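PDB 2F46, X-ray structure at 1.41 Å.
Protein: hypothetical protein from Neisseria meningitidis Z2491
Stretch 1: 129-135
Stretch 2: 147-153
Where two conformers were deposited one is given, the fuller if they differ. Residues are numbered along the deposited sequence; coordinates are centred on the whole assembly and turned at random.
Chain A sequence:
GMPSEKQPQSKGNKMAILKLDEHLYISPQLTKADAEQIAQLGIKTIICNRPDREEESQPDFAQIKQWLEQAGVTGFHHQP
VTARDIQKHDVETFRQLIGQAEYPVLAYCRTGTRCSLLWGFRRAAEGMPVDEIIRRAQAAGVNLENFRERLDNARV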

# COMPACT_ATOMS: atom_id res chain seq x y z
N PRO A 129 8.23 17.23 -4.82
CA PRO A 129 9.67 17.03 -4.77
C PRO A 129 10.02 15.71 -4.08
O PRO A 129 9.35 15.30 -3.14
CB PRO A 129 10.18 18.23 -3.92
CG PRO A 129 9.05 19.19 -3.84
CD PRO A 129 7.78 18.40 -4.06
N VAL A 130 11.12 15.13 -4.51
CA VAL A 130 11.50 13.78 -4.06
C VAL A 130 11.70 13.75 -2.55
O VAL A 130 11.31 12.80 -1.88
CB VAL A 130 12.73 13.30 -4.80
CG1 VAL A 130 13.24 12.00 -4.22
CG2 VAL A 130 12.41 13.15 -6.26
N ASP A 131 12.33 14.79 -2.00
CA ASP A 131 12.52 14.83 -0.56
C ASP A 131 11.22 14.81 0.23
O ASP A 131 11.17 14.24 1.33
CB ASP A 131 13.32 16.09 -0.14
CG ASP A 131 14.82 15.95 -0.36
OD1 ASP A 131 15.32 14.83 -0.56
OD2 ASP A 131 15.50 16.99 -0.29
N GLU A 132 10.19 15.45 -0.32
CA GLU A 132 8.85 15.46 0.28
C GLU A 132 8.20 14.09 0.18
O GLU A 132 7.63 13.62 1.14
CB GLU A 132 7.96 16.54 -0.36
CG GLU A 132 6.56 16.65 0.25
CD GLU A 132 6.54 17.22 1.67
OE1 GLU A 132 7.61 17.54 2.26
OE2 GLU A 132 5.42 17.35 2.22
N ILE A 133 8.34 13.44 -0.97
CA ILE A 133 7.85 12.03 -1.12
C ILE A 133 8.45 11.17 -0.00
O ILE A 133 7.76 10.45 0.74
CB ILE A 133 8.20 11.48 -2.51
CG1 ILE A 133 7.54 12.31 -3.60
CG2 ILE A 133 7.77 10.01 -2.63
CD1 ILE A 133 7.98 12.00 -4.99
N ILE A 134 9.77 11.26 0.13
CA ILE A 134 10.47 10.48 1.12
C ILE A 134 10.06 10.83 2.56
O ILE A 134 9.86 9.97 3.39
CB ILE A 134 12.01 10.56 0.87
CG1 ILE A 134 12.31 9.87 -0.47
CG2 ILE A 134 12.81 9.90 2.01
CD1 ILE A 134 13.78 10.02 -0.91
N ARG A 135 9.90 12.11 2.83
CA ARG A 135 9.48 12.54 4.15
C ARG A 135 8.08 12.00 4.47
O ARG A 135 7.85 11.49 5.52
CB ARG A 135 9.50 14.07 4.25
CG ARG A 135 8.95 14.58 5.59
CD ARG A 135 8.68 16.10 5.59
NE ARG A 135 7.37 16.46 4.98
CZ ARG A 135 6.18 16.23 5.54
NH1 ARG A 135 6.07 15.65 6.73
NH2 ARG A 135 5.07 16.62 4.91
N PHE A 147 15.46 4.36 -2.80
CA PHE A 147 14.78 4.51 -4.09
C PHE A 147 14.81 5.94 -4.59
O PHE A 147 14.12 6.26 -5.56
CB PHE A 147 13.33 4.03 -3.96
CG PHE A 147 13.22 2.61 -3.55
CD1 PHE A 147 13.36 1.58 -4.46
CD2 PHE A 147 13.05 2.28 -2.21
CE1 PHE A 147 13.27 0.26 -4.08
CE2 PHE A 147 12.94 0.95 -1.84
CZ PHE A 147 13.11 -0.05 -2.76
N ARG A 148 15.63 6.78 -3.97
CA ARG A 148 15.68 8.19 -4.35
C ARG A 148 15.89 8.42 -5.85
O ARG A 148 15.17 9.23 -6.46
CB ARG A 148 16.79 8.90 -3.57
CG ARG A 148 16.95 10.34 -3.99
CD ARG A 148 18.04 10.98 -3.20
NE ARG A 148 17.61 11.11 -1.82
CZ ARG A 148 16.76 12.05 -1.40
NH1 ARG A 148 16.29 12.96 -2.25
NH2 ARG A 148 16.40 12.09 -0.12
N GLU A 149 16.82 7.69 -6.44
CA GLU A 149 17.14 7.88 -7.86
C GLU A 149 15.97 7.53 -8.78
O GLU A 149 15.66 8.27 -9.72
CB GLU A 149 18.36 7.05 -8.24
CG GLU A 149 19.64 7.56 -7.62
CD GLU A 149 20.81 6.58 -7.73
OE1 GLU A 149 20.77 5.67 -8.60
OE2 GLU A 149 21.77 6.74 -6.95
N ARG A 150 15.29 6.41 -8.49
CA ARG A 150 14.12 6.02 -9.29
C ARG A 150 13.00 7.01 -9.11
O ARG A 150 12.25 7.31 -10.04
CB ARG A 150 13.66 4.61 -8.91
CG ARG A 150 14.62 3.55 -9.35
CD ARG A 150 14.17 2.18 -8.88
NE ARG A 150 12.92 1.76 -9.49
CZ ARG A 150 12.20 0.71 -9.07
NH1 ARG A 150 12.63 -0.01 -8.05
NH2 ARG A 150 11.06 0.40 -9.70
N LEU A 151 12.85 7.53 -7.89
CA LEU A 151 11.80 8.50 -7.68
C LEU A 151 12.06 9.76 -8.52
O LEU A 151 11.14 10.32 -9.15
CB LEU A 151 11.65 8.83 -6.20
CG LEU A 151 10.99 7.72 -5.37
CD1 LEU A 151 11.21 7.96 -3.91
CD2 LEU A 151 9.50 7.60 -5.66
N ASP A 152 13.30 10.18 -8.52
CA ASP A 152 13.67 11.38 -9.25
C ASP A 152 13.35 11.19 -10.72
O ASP A 152 12.74 12.07 -11.35
CB ASP A 152 15.14 11.69 -9.05
CG ASP A 152 15.55 13.00 -9.72
OD1 ASP A 152 14.89 14.03 -9.47
OD2 ASP A 152 16.53 12.96 -10.49
N ASN A 153 13.70 10.03 -11.27
CA ASN A 153 13.44 9.74 -12.69
C ASN A 153 11.98 9.63 -13.09
O ASN A 153 11.66 9.65 -14.29
CB ASN A 153 14.22 8.50 -13.11
CG ASN A 153 15.71 8.69 -12.95
OD1 ASN A 153 16.17 9.81 -12.83
ND2 ASN A 153 16.46 7.59 -12.95

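How do the two backbones meet? Each stretch is mostly helix, running from Val 130 in the first and from Arg 148 in the second, with Pro 129 and Phe 147 at the N-cap positions. The first turns are closed by Ile 133 N to Pro 129 O at 3.0 Å and Leu 151 N to Phe 147 O at 2.9 Å. The axes come within 10.1 Å and their N-to-C directions differ by 126°, so the helices cross obliquely rather than lying side by side. The nearest CA atoms are those of Val 130 and Asp 152, 6.1 Å apart.

What fills the space between them? Val 130, Ile 133, Ile 134 and Leu 151 all point their CA-to-CB bonds toward the opposing stretch, and Leu 151 meets the other three. Leu 151 CB lies 4.1 Å from Val 130 CG1, while Leu 151 CD1 is 4.1 Å from Ile 134 CG1 and 4.2 Å from Ile 133 CG2. Val 130 also packs close to the backbone, its CG2 lying 3.7 Å from Asp 152 CA.

How does a charged pair join this apolar contact? The CA-to-CB bond of Asp 131 points away and that of Arg 148 sideways, yet both side chains end nearer the other stretch. There they form a salt bridge: Asp 131 OD1 accepts hydrogen bonds from Arg 148 NH1 at 2.7 Å and NH2 at 3.0 Å. One oxygen thus serves two nitrogens, and the N-H...O angles of 144° and 132° are correspondingly bent.

What surrounds the guanidinium? Asp 131 OD1 sits at its edge, near the plane where the N-H groups point. Ile 134 CD1 covers one face, 3.4 Å from Arg 148 NH2, so the same group meets charge at its edge and hydrocarbon over its face.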